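Local coordinates for T cell receptor mu chain (Monodelphis domestica, PDB 7L15), which pairs with a gamma chain to form the marsupial gamma-mu T cell receptor, whose variable domains probably take part in antigen recognition, at residues A[47-51]-A[87-91]; A[95-100]-A[127-131]; A[135-141]-A[152-157]; A[162-166]-A[190-194]; A[198-202]-A[214-218]. All coordinates share one frame; numbering follows the deposited sequence. Where two conformers were deposited one is given.

Contact 1. Residues A[47-51]-A[87-91]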
# COMPACT_ATOMS: atom_id res chain seq x y z
N GLN A 47 -22.64 -14.50 10.63
CA GLN A 47 -22.42 -13.28 9.86
C GLN A 47 -20.99 -13.29 9.33
O GLN A 47 -20.04 -13.35 10.12
CB GLN A 47 -22.67 -12.04 10.72
CG GLN A 47 -22.21 -10.76 10.04
CD GLN A 47 -23.18 -10.30 8.95
OE1 GLN A 47 -24.40 -10.32 9.14
NE2 GLN A 47 -22.63 -9.90 7.79
N LEU A 48 -20.85 -13.21 8.01
CA LEU A 48 -19.60 -13.40 7.29
C LEU A 48 -19.40 -12.28 6.28
O LEU A 48 -20.35 -11.86 5.62
CB LEU A 48 -19.61 -14.77 6.57
CG LEU A 48 -19.77 -15.97 7.50
CD1 LEU A 48 -19.71 -17.30 6.78
CD2 LEU A 48 -18.66 -15.90 8.49
N ASP A 49 -18.14 -11.83 6.12
CA ASP A 49 -17.80 -10.70 5.25
C ASP A 49 -16.51 -10.98 4.50
O ASP A 49 -15.73 -11.87 4.84
CB ASP A 49 -17.61 -9.39 6.04
CG ASP A 49 -18.81 -9.02 6.90
OD1 ASP A 49 -19.94 -9.33 6.50
OD2 ASP A 49 -18.60 -8.40 7.97
N TRP A 50 -16.25 -10.16 3.48
CA TRP A 50 -14.99 -10.16 2.76
C TRP A 50 -14.33 -8.80 2.92
O TRP A 50 -14.98 -7.77 2.71
CB TRP A 50 -15.20 -10.45 1.28
CG TRP A 50 -15.56 -11.87 0.96
CD1 TRP A 50 -16.82 -12.38 0.78
CD2 TRP A 50 -14.65 -12.96 0.76
NE1 TRP A 50 -16.74 -13.72 0.47
CE2 TRP A 50 -15.42 -14.10 0.46
CE3 TRP A 50 -13.27 -13.08 0.80
CZ2 TRP A 50 -14.85 -15.33 0.19
CZ3 TRP A 50 -12.69 -14.32 0.55
CH2 TRP A 50 -13.49 -15.42 0.25
N TYR A 51 -13.05 -8.80 3.30
CA TYR A 51 -12.25 -7.58 3.43
C TYR A 51 -11.03 -7.68 2.53
O TYR A 51 -10.44 -8.76 2.41
CB TYR A 51 -11.79 -7.36 4.88
CG TYR A 51 -12.83 -6.72 5.75
CD1 TYR A 51 -13.91 -7.44 6.20
CD2 TYR A 51 -12.73 -5.38 6.11
CE1 TYR A 51 -14.89 -6.84 6.98
CE2 TYR A 51 -13.68 -4.78 6.88
CZ TYR A 51 -14.76 -5.51 7.32
OH TYR A 51 -15.72 -4.91 8.09
N GLN A 87 -19.92 -22.86 3.04
CA GLN A 87 -19.03 -21.99 2.29
C GLN A 87 -19.73 -20.67 1.98
O GLN A 87 -20.95 -20.61 1.87
CB GLN A 87 -18.58 -22.65 0.98
CG GLN A 87 -17.94 -24.02 1.16
CD GLN A 87 -17.96 -24.81 -0.13
OE1 GLN A 87 -18.85 -24.63 -0.96
NE2 GLN A 87 -16.97 -25.68 -0.31
N ILE A 88 -18.93 -19.59 1.85
CA ILE A 88 -19.40 -18.36 1.22
C ILE A 88 -18.44 -18.00 0.10
O ILE A 88 -17.26 -18.36 0.12
CB ILE A 88 -19.55 -17.16 2.18
CG1 ILE A 88 -18.19 -16.53 2.49
CG2 ILE A 88 -20.28 -17.56 3.43
CD1 ILE A 88 -18.29 -15.08 2.92
N PHE A 89 -18.97 -17.26 -0.87
CA PHE A 89 -18.24 -16.92 -2.08
C PHE A 89 -18.19 -15.42 -2.27
O PHE A 89 -19.02 -14.67 -1.74
CB PHE A 89 -18.87 -17.57 -3.30
CG PHE A 89 -19.06 -19.04 -3.14
CD1 PHE A 89 -20.20 -19.54 -2.52
CD2 PHE A 89 -18.08 -19.92 -3.58
CE1 PHE A 89 -20.37 -20.90 -2.35
CE2 PHE A 89 -18.24 -21.29 -3.41
CZ PHE A 89 -19.39 -21.78 -2.80
N LEU A 90 -17.18 -14.98 -3.01
CA LEU A 90 -17.03 -13.59 -3.41
C LEU A 90 -16.99 -13.54 -4.93
O LEU A 90 -16.35 -14.38 -5.57
CB LEU A 90 -15.77 -12.98 -2.81
CG LEU A 90 -15.33 -11.61 -3.34
CD1 LEU A 90 -16.27 -10.56 -2.86
CD2 LEU A 90 -13.91 -11.27 -2.88
N GLN A 91 -17.66 -12.56 -5.51
CA GLN A 91 -17.54 -12.34 -6.94
C GLN A 91 -17.31 -10.87 -7.21
O GLN A 91 -18.07 -10.02 -6.72
CB GLN A 91 -18.77 -12.82 -7.70
CG GLN A 91 -18.70 -12.39 -9.14
CD GLN A 91 -19.87 -12.87 -9.97
OE1 GLN A 91 -19.90 -14.01 -10.43
NE2 GLN A 91 -20.85 -11.98 -10.18
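Leu90 lays its CB over one face of the Trp50 indole in a CH-pi contact, the carbon sitting 3.5 Å from the centroid of the five-membered ring and 13° off the normal. Its methyls divide beyond that point, CD1 lying nearer Trp50 CG and CD2 nearer Trp50 CD2. Ile88 comes at the same indole obliquely, and its CD1 is nearest Trp50 NE1, at 3.2 Å. With Ile88 CG1 wedged between its own backbone N and carbonyl carbon (chi1 78°), the CG1-CD1 branch runs to the indole, while CG2 meets Leu48. That second meeting is tight, 3.4 Å from Ile88 CG2 to Leu48 CD1. The strand axes pass 8.4 Å apart at 36°, so the two strands meet through side chains. In the next shell, Trp50 also touches Leu34 and Cys36, the latter disulfide-bonded to Cys105, and Thr63 touches both Trp50 and Leu90. Asp49 and Tyr51 turn the other way, Tyr51 OH hydrogen-bonding to Lys105 N of the gamma chain. A buried tryptophan packed beside the intersheet disulfide, with aliphatic side chains of the facing sheet laid against it, is the classic core of an immunoglobulin V-set sandwich.

Contact 2. Residues A[95-100]-A[127-131]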
# COMPACT_ATOMS: atom_id res chain seq x y z
N LEU A 95 -12.42 -6.79 -13.03
CA LEU A 95 -11.24 -6.52 -12.22
C LEU A 95 -10.36 -5.46 -12.88
O LEU A 95 -10.19 -5.43 -14.10
CB LEU A 95 -10.42 -7.79 -12.02
CG LEU A 95 -10.93 -8.89 -11.09
CD1 LEU A 95 -10.01 -10.10 -11.22
CD2 LEU A 95 -10.95 -8.36 -9.67
N GLY A 96 -9.77 -4.61 -12.04
CA GLY A 96 -8.74 -3.68 -12.47
C GLY A 96 -7.58 -3.72 -11.50
O GLY A 96 -7.59 -4.46 -10.51
N LEU A 97 -6.58 -2.88 -11.80
CA LEU A 97 -5.35 -2.88 -11.02
C LEU A 97 -5.59 -2.58 -9.55
O LEU A 97 -4.87 -3.10 -8.69
CB LEU A 97 -4.37 -1.86 -11.60
CG LEU A 97 -4.04 -2.07 -13.08
CD1 LEU A 97 -3.01 -1.04 -13.51
CD2 LEU A 97 -3.55 -3.49 -13.37
N ARG A 98 -6.58 -1.74 -9.24
CA ARG A 98 -6.85 -1.41 -7.85
C ARG A 98 -7.42 -2.57 -7.06
O ARG A 98 -7.45 -2.50 -5.83
CB ARG A 98 -7.80 -0.21 -7.77
CG ARG A 98 -7.10 1.16 -7.76
CD ARG A 98 -7.52 2.03 -8.95
NE ARG A 98 -8.96 1.95 -9.23
CZ ARG A 98 -9.54 2.41 -10.34
NH1 ARG A 98 -10.85 2.29 -10.52
NH2 ARG A 98 -8.80 2.98 -11.29
N ASP A 99 -7.85 -3.66 -7.71
CA ASP A 99 -8.39 -4.79 -6.97
C ASP A 99 -7.33 -5.76 -6.45
O ASP A 99 -7.70 -6.74 -5.81
CB ASP A 99 -9.38 -5.55 -7.84
CG ASP A 99 -10.57 -4.69 -8.24
OD1 ASP A 99 -11.24 -4.14 -7.33
OD2 ASP A 99 -10.80 -4.52 -9.46
N SER A 100 -6.04 -5.51 -6.72
CA SER A 100 -4.97 -6.37 -6.23
C SER A 100 -4.83 -6.28 -4.71
O SER A 100 -5.02 -5.23 -4.11
CB SER A 100 -3.63 -5.99 -6.87
OG SER A 100 -3.65 -6.20 -8.27
N ILE A 127 -3.50 -10.94 -7.69
CA ILE A 127 -2.69 -10.03 -8.50
C ILE A 127 -3.44 -9.77 -9.80
O ILE A 127 -3.71 -10.71 -10.56
CB ILE A 127 -1.29 -10.61 -8.80
CG1 ILE A 127 -0.50 -10.81 -7.51
CG2 ILE A 127 -0.51 -9.68 -9.71
CD1 ILE A 127 0.66 -11.77 -7.69
N VAL A 128 -3.78 -8.52 -10.05
CA VAL A 128 -4.43 -8.14 -11.29
C VAL A 128 -3.36 -7.54 -12.19
O VAL A 128 -2.58 -6.68 -11.76
CB VAL A 128 -5.59 -7.16 -11.06
CG1 VAL A 128 -6.30 -6.85 -12.40
CG2 VAL A 128 -6.60 -7.77 -10.06
N GLU A 129 -3.30 -7.99 -13.42
CA GLU A 129 -2.34 -7.47 -14.38
C GLU A 129 -3.09 -7.05 -15.63
O GLU A 129 -4.24 -7.45 -15.83
CB GLU A 129 -1.25 -8.49 -14.69
CG GLU A 129 -1.74 -9.69 -15.45
CD GLU A 129 -0.64 -10.74 -15.60
OE1 GLU A 129 -0.92 -11.79 -16.22
OE2 GLU A 129 0.49 -10.49 -15.10
N PRO A 130 -2.50 -6.19 -16.45
CA PRO A 130 -3.22 -5.72 -17.64
C PRO A 130 -3.58 -6.86 -18.57
O PRO A 130 -2.89 -7.88 -18.66
CB PRO A 130 -2.22 -4.76 -18.31
CG PRO A 130 -0.98 -4.77 -17.46
CD PRO A 130 -1.32 -5.37 -16.15
N ARG A 131 -4.70 -6.69 -19.27
CA ARG A 131 -5.08 -7.70 -20.23
C ARG A 131 -4.15 -7.59 -21.44
O ARG A 131 -3.74 -6.49 -21.82
CB ARG A 131 -6.55 -7.57 -20.63
CG ARG A 131 -6.84 -6.74 -21.81
CD ARG A 131 -7.81 -5.64 -21.43
NE ARG A 131 -9.19 -6.11 -21.31
CZ ARG A 131 -10.10 -5.52 -20.55
NH1 ARG A 131 -9.77 -4.46 -19.82
NH2 ARG A 131 -11.34 -6.00 -20.50
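Val128 pushes its isopropyl group into the bend of residues 95-100, where its three side-chain carbons crowd round the carbonyl oxygen of Gly96, the closest approach being 3.3 Å from Val128 CG1 to Gly96 O. CG1 continues toward Leu95 CB, and CG2 faces Asp99, 4.2 Å from Asp99 CB. Ser100 meets the valine main chain. Its OG lies beside its own N and anti to the carbonyl carbon (chi1 -64°), a position from which it accepts the Val128 amide hydrogen; Val128 N to Ser100 OG is 2.9 Å and nearly straight at 164°. Such a bend, between strands 87-92 and 101-109, is a hallmark of V domains: a short 3-10 turn, the Asp99-Arg76 salt bridge and a tyrosine corner in which Tyr103 OH bonds to Asp99 O. Here the aspartate works twice, since OD2 uses its anti lone pair to take Gly96 N at 2.8 Å and 171°, while OD1 serves the arginine. Gly96 O in turn receives Asp99 N at 2.9 Å, which closes the turn. At the far end Leu97 and Pro130 cross at about a right angle, Leu97 CD2 reaching 4.0 Å from Pro130 CD. The same methyl lies 3.7 Å from Val128 O, at the place where strand 124-129 gives way to the linker toward the constant domain.

Contact 3. Residues A[135-141]-A[152-157]; sequences PLSPSVF and LIRNFY
The hairpin that opens the C1-set domain pairs strand 139-145 with strand 148-156, and Phe141 and Leu152 bond to each other twice within it. Leu152 N meets Phe141 O at 2.7 Å and 170°, and Phe141 N reaches Leu152 O at 2.8 Å. Two residues along, toward the start of the domain, Arg154 N donates to Ser139 O at 3.1 Å, whereas the return bond from Ser139 N to Arg154 O is weak at 3.4 Å. Then the regular pairing breaks. Asn155 and Phe156 both face Tyr187, a G1 beta bulge, and past it a single bridge resumes, with Leu136 N to Tyr157 O at 2.8 Å and Tyr157 N to Leu136 O at 3.1 Å. Pro138 packs at the break, its CB 3.5 Å from Ile153 CG2, the two side chains running alongside in the same sense, while its CD sits 3.6 Å from Phe156 CB. The phenyl of Phe156 is held in the tight position between its N and carbonyl carbon (chi1 51°), which sets the ring beside Pro138 CB; Ala189 and Leu161 also touch it. In the sandwich, Val140 and Ile153 look inward to Val205, and Ser139, Phe141, Leu152 and Arg154 look toward the gamma chain. There Phe141 CD2 leans on Leu152 CG, and Arg154 CG approaches the edge of the Phe141 ring. Arg154 NH2 forms a salt bridge with Glu136 of the gamma chain, and Ser139 OG bonds to Lys140 NZ of the gamma chain; Arg154 NE and NH1 make weak bonds to Asn155 OD1, and Asn155 ND2 is hydrogen-bonded to Thr186 OG1.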
# COMPACT_ATOMS: atom_id res chain seq x y z
N PRO A 135 1.61 -5.98 -29.11
CA PRO A 135 2.93 -5.55 -28.65
C PRO A 135 3.17 -4.09 -28.97
O PRO A 135 2.70 -3.58 -29.99
CB PRO A 135 3.89 -6.45 -29.43
CG PRO A 135 3.10 -6.82 -30.67
CD PRO A 135 1.70 -7.02 -30.15
N LEU A 136 3.89 -3.41 -28.09
CA LEU A 136 4.07 -1.96 -28.18
C LEU A 136 5.51 -1.63 -27.80
O LEU A 136 5.92 -1.86 -26.66
CB LEU A 136 3.08 -1.25 -27.25
CG LEU A 136 2.90 0.26 -27.36
CD1 LEU A 136 2.43 0.61 -28.76
CD2 LEU A 136 1.91 0.79 -26.33
N SER A 137 6.28 -1.13 -28.75
CA SER A 137 7.66 -0.76 -28.44
C SER A 137 7.68 0.53 -27.62
O SER A 137 6.87 1.42 -27.87
CB SER A 137 8.46 -0.55 -29.72
OG SER A 137 8.54 -1.74 -30.48
N PRO A 138 8.57 0.64 -26.65
CA PRO A 138 8.66 1.87 -25.86
C PRO A 138 9.38 2.98 -26.60
O PRO A 138 10.12 2.75 -27.57
CB PRO A 138 9.46 1.44 -24.63
CG PRO A 138 10.37 0.36 -25.16
CD PRO A 138 9.50 -0.40 -26.15
N SER A 139 9.16 4.20 -26.12
CA SER A 139 10.03 5.33 -26.41
C SER A 139 10.96 5.53 -25.22
O SER A 139 10.67 5.10 -24.10
CB SER A 139 9.23 6.60 -26.69
OG SER A 139 8.10 6.68 -25.83
N VAL A 140 12.11 6.18 -25.47
CA VAL A 140 13.17 6.27 -24.49
C VAL A 140 13.63 7.72 -24.37
O VAL A 140 13.98 8.35 -25.37
CB VAL A 140 14.35 5.35 -24.85
CG1 VAL A 140 15.46 5.47 -23.84
CG2 VAL A 140 13.87 3.90 -24.94
N PHE A 141 13.66 8.24 -23.14
CA PHE A 141 14.06 9.61 -22.89
C PHE A 141 15.08 9.65 -21.78
O PHE A 141 14.89 9.01 -20.74
CB PHE A 141 12.85 10.47 -22.52
CG PHE A 141 11.72 10.32 -23.48
CD1 PHE A 141 11.70 11.05 -24.66
CD2 PHE A 141 10.69 9.44 -23.22
CE1 PHE A 141 10.65 10.90 -25.58
CE2 PHE A 141 9.63 9.29 -24.13
CZ PHE A 141 9.62 10.02 -25.31
N LEU A 152 13.86 7.34 -18.91
CA LEU A 152 12.40 7.20 -18.87
C LEU A 152 11.95 6.37 -20.06
O LEU A 152 12.25 6.70 -21.21
CB LEU A 152 11.74 8.58 -18.89
CG LEU A 152 10.27 8.65 -19.26
CD1 LEU A 152 9.45 7.88 -18.27
CD2 LEU A 152 9.83 10.12 -19.25
N ILE A 153 11.21 5.30 -19.78
CA ILE A 153 10.83 4.31 -20.79
C ILE A 153 9.31 4.19 -20.77
O ILE A 153 8.74 3.66 -19.80
CB ILE A 153 11.50 2.97 -20.50
CG1 ILE A 153 13.01 3.18 -20.41
CG2 ILE A 153 11.15 1.94 -21.60
CD1 ILE A 153 13.73 2.05 -19.68
N ARG A 154 8.64 4.67 -21.83
CA ARG A 154 7.19 4.90 -21.77
C ARG A 154 6.40 4.00 -22.70
O ARG A 154 6.65 3.94 -23.90
CB ARG A 154 6.84 6.35 -22.08
CG ARG A 154 7.36 7.30 -21.05
CD ARG A 154 6.40 8.42 -20.69
NE ARG A 154 5.05 8.25 -21.20
CZ ARG A 154 4.37 9.18 -21.85
NH1 ARG A 154 3.14 8.93 -22.27
NH2 ARG A 154 4.91 10.38 -22.06
N ASN A 155 5.41 3.33 -22.12
CA ASN A 155 4.33 2.69 -22.86
C ASN A 155 4.89 1.58 -23.74
O ASN A 155 5.13 1.75 -24.95
CB ASN A 155 3.54 3.76 -23.62
CG ASN A 155 3.05 4.87 -22.68
OD1 ASN A 155 3.27 6.06 -22.93
ND2 ASN A 155 2.40 4.47 -21.59
N PHE A 156 5.13 0.44 -23.11
CA PHE A 156 5.51 -0.77 -23.81
C PHE A 156 4.65 -1.92 -23.31
O PHE A 156 4.09 -1.88 -22.22
CB PHE A 156 6.99 -1.09 -23.62
CG PHE A 156 7.46 -1.09 -22.20
CD1 PHE A 156 7.79 0.10 -21.56
CD2 PHE A 156 7.60 -2.28 -21.50
CE1 PHE A 156 8.24 0.10 -20.25
CE2 PHE A 156 8.06 -2.30 -20.19
CZ PHE A 156 8.37 -1.11 -19.56
N TYR A 157 4.56 -2.95 -24.14
CA TYR A 157 3.85 -4.13 -23.77
C TYR A 157 4.46 -5.20 -24.68
O TYR A 157 4.68 -4.92 -25.86
CB TYR A 157 2.34 -4.02 -23.99
CG TYR A 157 1.67 -5.25 -23.43
CD1 TYR A 157 1.39 -5.34 -22.07
CD2 TYR A 157 1.40 -6.36 -24.24
CE1 TYR A 157 0.83 -6.49 -21.52
CE2 TYR A 157 0.83 -7.53 -23.69
CZ TYR A 157 0.55 -7.58 -22.33
OH TYR A 157 -0.01 -8.71 -21.77

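Contact 4. Residues A[162-166]-A[190-194]; sequences HVSLT and IHIGR
Val163 begins the contact by setting its CB over one face of the His191 imidazole, 4.2 Å from the ring centroid and 13° off the normal, a CH-pi contact displaced toward the rim of the ring. The nearer touch is made by its CG1 branch, 3.7 Å from His191 CD2. That methyl is anti to the valine N, at chi1 -167°, the His191 ring is likewise anti to its N, and the two side chains overlap alongside, running antiparallel. Ser164 turns its side chain away; its CA passes 4.4 Å from His191 NE2, obliquely to the ring. Leu165 points inward again and supplies CD1, which lies 3.8 Å from His191 CD2 and is also 3.8 Å from Gly193 N. The leucine methyl thus touches both the imidazole and the main chain of the facing strand, there at a residue without a side chain. No hydrogen bond links the two strands. NE2 of His191 has its partner outside them: Gln175 OE1, which also accepts the amide of Leu165, so that one glutamine oxygen ties the imidazole to the strand it packs against and probably fixes its rotation. Both strands run in roughly the same direction, 25° apart with axes 8.1 Å distant, as facing members of the two sheets of the C1-set sandwich. Strand 148-156 presses on Val163 and Leu165 through Ile153 and Cys151, strand 201-207 brings Cys203 of the same Cys151-Cys203 disulfide, and strand 175-181 adds Leu177 beside Val163 and His191.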
# COMPACT_ATOMS: atom_id res chain seq x y z
N HIS A 162 15.00 -5.29 -21.22
CA HIS A 162 16.34 -5.17 -20.67
C HIS A 162 16.80 -3.75 -20.91
O HIS A 162 16.63 -3.23 -22.02
CB HIS A 162 17.28 -6.18 -21.32
CG HIS A 162 18.61 -6.30 -20.65
ND1 HIS A 162 19.71 -5.58 -21.04
CD2 HIS A 162 19.02 -7.09 -19.63
CE1 HIS A 162 20.75 -5.91 -20.29
NE2 HIS A 162 20.35 -6.83 -19.42
N VAL A 163 17.34 -3.12 -19.86
CA VAL A 163 17.78 -1.73 -19.88
C VAL A 163 19.22 -1.67 -19.42
O VAL A 163 19.67 -2.45 -18.57
CB VAL A 163 16.93 -0.81 -18.98
CG1 VAL A 163 17.22 0.67 -19.29
CG2 VAL A 163 15.46 -1.11 -19.15
N SER A 164 19.95 -0.71 -19.98
CA SER A 164 21.36 -0.51 -19.65
C SER A 164 21.72 0.95 -19.89
O SER A 164 21.41 1.50 -20.94
CB SER A 164 22.23 -1.45 -20.50
OG SER A 164 23.58 -1.25 -20.22
N LEU A 165 22.33 1.57 -18.89
CA LEU A 165 22.94 2.89 -19.00
C LEU A 165 24.45 2.75 -19.11
O LEU A 165 25.07 2.04 -18.31
CB LEU A 165 22.59 3.76 -17.79
CG LEU A 165 21.24 4.44 -17.71
CD1 LEU A 165 21.02 4.88 -16.27
CD2 LEU A 165 21.15 5.63 -18.68
N THR A 166 25.05 3.45 -20.07
CA THR A 166 26.48 3.32 -20.31
C THR A 166 27.08 4.68 -20.62
O THR A 166 26.43 5.53 -21.24
CB THR A 166 26.79 2.37 -21.47
OG1 THR A 166 26.09 2.82 -22.64
CG2 THR A 166 26.38 0.94 -21.12
N ILE A 190 11.36 3.45 -15.21
CA ILE A 190 12.44 4.40 -14.98
C ILE A 190 13.65 3.61 -14.54
O ILE A 190 13.56 2.80 -13.61
CB ILE A 190 12.07 5.46 -13.93
CG1 ILE A 190 11.01 6.40 -14.50
CG2 ILE A 190 13.31 6.25 -13.52
CD1 ILE A 190 10.62 7.40 -13.57
N HIS A 191 14.78 3.84 -15.21
CA HIS A 191 16.06 3.26 -14.87
C HIS A 191 16.97 4.38 -14.38
O HIS A 191 17.24 5.33 -15.13
CB HIS A 191 16.65 2.55 -16.09
CG HIS A 191 17.81 1.65 -15.81
ND1 HIS A 191 17.72 0.57 -14.96
CD2 HIS A 191 19.07 1.65 -16.29
CE1 HIS A 191 18.88 -0.05 -14.92
NE2 HIS A 191 19.72 0.58 -15.72
N ILE A 192 17.45 4.28 -13.14
CA ILE A 192 18.21 5.34 -12.48
C ILE A 192 19.69 4.96 -12.44
O ILE A 192 20.02 3.79 -12.23
CB ILE A 192 17.67 5.59 -11.07
CG1 ILE A 192 16.25 6.16 -11.14
CG2 ILE A 192 18.58 6.53 -10.31
CD1 ILE A 192 16.19 7.56 -11.63
N GLY A 193 20.56 5.94 -12.64
CA GLY A 193 21.98 5.70 -12.48
C GLY A 193 22.70 6.98 -12.09
O GLY A 193 22.11 8.06 -12.06
N ARG A 194 23.99 6.84 -11.76
CA ARG A 194 24.83 7.95 -11.33
C ARG A 194 25.94 8.17 -12.35
O ARG A 194 26.67 7.23 -12.69
CB ARG A 194 25.43 7.69 -9.94
CG ARG A 194 24.48 7.04 -8.94
CD ARG A 194 23.13 7.70 -8.89
NE ARG A 194 23.19 9.00 -8.24
CZ ARG A 194 22.57 9.28 -7.11
NH1 ARG A 194 21.83 8.35 -6.52
NH2 ARG A 194 22.67 10.49 -6.58

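Contact 5. Residues A[198-202]-A[214-218]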
# COMPACT_ATOMS: atom_id res chain seq x y z
N ASN A 198 28.57 15.97 -17.06
CA ASN A 198 29.22 16.22 -18.33
C ASN A 198 29.65 14.95 -19.06
O ASN A 198 30.23 15.04 -20.15
CB ASN A 198 30.43 17.14 -18.12
CG ASN A 198 30.03 18.51 -17.59
OD1 ASN A 198 29.40 19.31 -18.29
ND2 ASN A 198 30.39 18.79 -16.34
N ASP A 199 29.39 13.77 -18.50
CA ASP A 199 29.79 12.55 -19.18
C ASP A 199 28.79 12.20 -20.29
O ASP A 199 27.60 12.51 -20.21
CB ASP A 199 29.91 11.38 -18.20
CG ASP A 199 31.11 11.51 -17.28
OD1 ASP A 199 31.94 12.42 -17.51
OD2 ASP A 199 31.23 10.70 -16.34
N ALA A 200 29.30 11.57 -21.34
CA ALA A 200 28.43 11.02 -22.37
C ALA A 200 27.65 9.85 -21.78
O ALA A 200 28.21 9.00 -21.09
CB ALA A 200 29.25 10.57 -23.58
N ILE A 201 26.35 9.83 -22.03
CA ILE A 201 25.49 8.80 -21.45
C ILE A 201 24.59 8.24 -22.54
O ILE A 201 24.13 8.98 -23.43
CB ILE A 201 24.67 9.36 -20.26
CG1 ILE A 201 23.78 8.27 -19.66
CG2 ILE A 201 23.88 10.61 -20.64
CD1 ILE A 201 24.57 7.09 -19.17
N THR A 202 24.39 6.93 -22.51
CA THR A 202 23.49 6.27 -23.44
C THR A 202 22.56 5.37 -22.65
O THR A 202 23.01 4.58 -21.82
CB THR A 202 24.25 5.45 -24.49
OG1 THR A 202 24.97 6.33 -25.36
CG2 THR A 202 23.29 4.60 -25.31
N MET A 214 18.42 6.35 -26.49
CA MET A 214 18.73 7.77 -26.56
C MET A 214 20.12 7.99 -25.97
O MET A 214 20.50 7.31 -25.00
CB MET A 214 17.69 8.62 -25.81
CG MET A 214 17.99 10.13 -25.85
SD MET A 214 16.54 11.17 -25.50
CE MET A 214 17.16 12.37 -24.35
N SER A 215 20.88 8.91 -26.53
CA SER A 215 22.18 9.27 -25.97
C SER A 215 22.34 10.78 -25.93
O SER A 215 21.89 11.49 -26.83
CB SER A 215 23.38 8.69 -26.77
OG SER A 215 23.00 7.80 -27.81
N HIS A 216 22.97 11.25 -24.87
CA HIS A 216 23.44 12.63 -24.80
C HIS A 216 24.94 12.58 -25.05
O HIS A 216 25.70 12.11 -24.20
CB HIS A 216 23.11 13.25 -23.44
CG HIS A 216 21.69 13.71 -23.31
ND1 HIS A 216 21.14 14.10 -22.11
CD2 HIS A 216 20.71 13.85 -24.24
CE1 HIS A 216 19.88 14.46 -22.30
NE2 HIS A 216 19.60 14.32 -23.59
N GLN A 217 25.36 13.03 -26.23
CA GLN A 217 26.77 12.99 -26.60
C GLN A 217 27.53 14.08 -25.86
O GLN A 217 26.97 15.13 -25.51
CB GLN A 217 26.95 13.15 -28.11
CG GLN A 217 26.38 11.99 -28.95
CD GLN A 217 27.01 10.62 -28.65
OE1 GLN A 217 28.12 10.53 -28.13
NE2 GLN A 217 26.28 9.56 -28.98
N ALA A 218 28.81 13.82 -25.61
CA ALA A 218 29.72 14.82 -25.07
C ALA A 218 30.61 15.44 -26.14
O ALA A 218 31.18 16.51 -25.90
CB ALA A 218 30.59 14.20 -23.97
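Ile201 and His216 are joined by a pair of backbone hydrogen bonds that set the register of this antiparallel hairpin end. His216 N gives its proton to Ile201 O at 2.9 Å, and Ile201 N answers to His216 O at 3.2 Å. Three CA-H...O contacts flank them: Ser215 CA comes 3.2 Å from Ile201 O, Ala200 CA lies 3.5 Å from His216 O, and Thr202 CA is equally far, 3.5 Å, from Met214 O. Apolar contact is slight. Ala200 CB and Ala218 CB meet at 3.9 Å where the strands have given way to loop. The isoleucine CG1 branch is anti to its own N (chi1 -180°) and leads off toward Leu165; the side chain also touches Leu142. On the other face Thr202 and Ser215 form the non-hydrogen-bonded pair. Thr202 OG1 lies 3.2 Å from Ser215 CB, and the two hydroxyl oxygens are too poorly angled for a bond between them. Strands 201-207 and 210-216 are the last two of the C1-set domain, and 210-216 is the edge of its sheet within this chain. With main-chain bonds doing the pairing and small groups making the side-chain touches, the hairpin end depends on backbone geometry more than on interlocking side chains.

Two immunoglobulin domains in series hold the five contacts. Contacts 1 and 2 belong to the V domain, their centres 20 Å apart, and contacts 3, 4 and 5 cluster in the constant domain. Contacts 1 and 4 are counterparts, each joining facing strands across a sandwich core, yet lie about 45 Å apart between centres. The linker following 127-131 leads directly into 135-141. Ile153 CD1 meets Val163 CG2 at 3.6 Å, linking contacts 3 and 4; Thr166 O to Thr202 N, 2.8 Å, is a probable hydrogen bond between contacts 4 and 5; Phe141 CA lies 3.9 Å from Met214 SD, joining 3 and 5. The attached glycan touches Gln47. Contacts 1, 3 and 4 also reach the gamma chain.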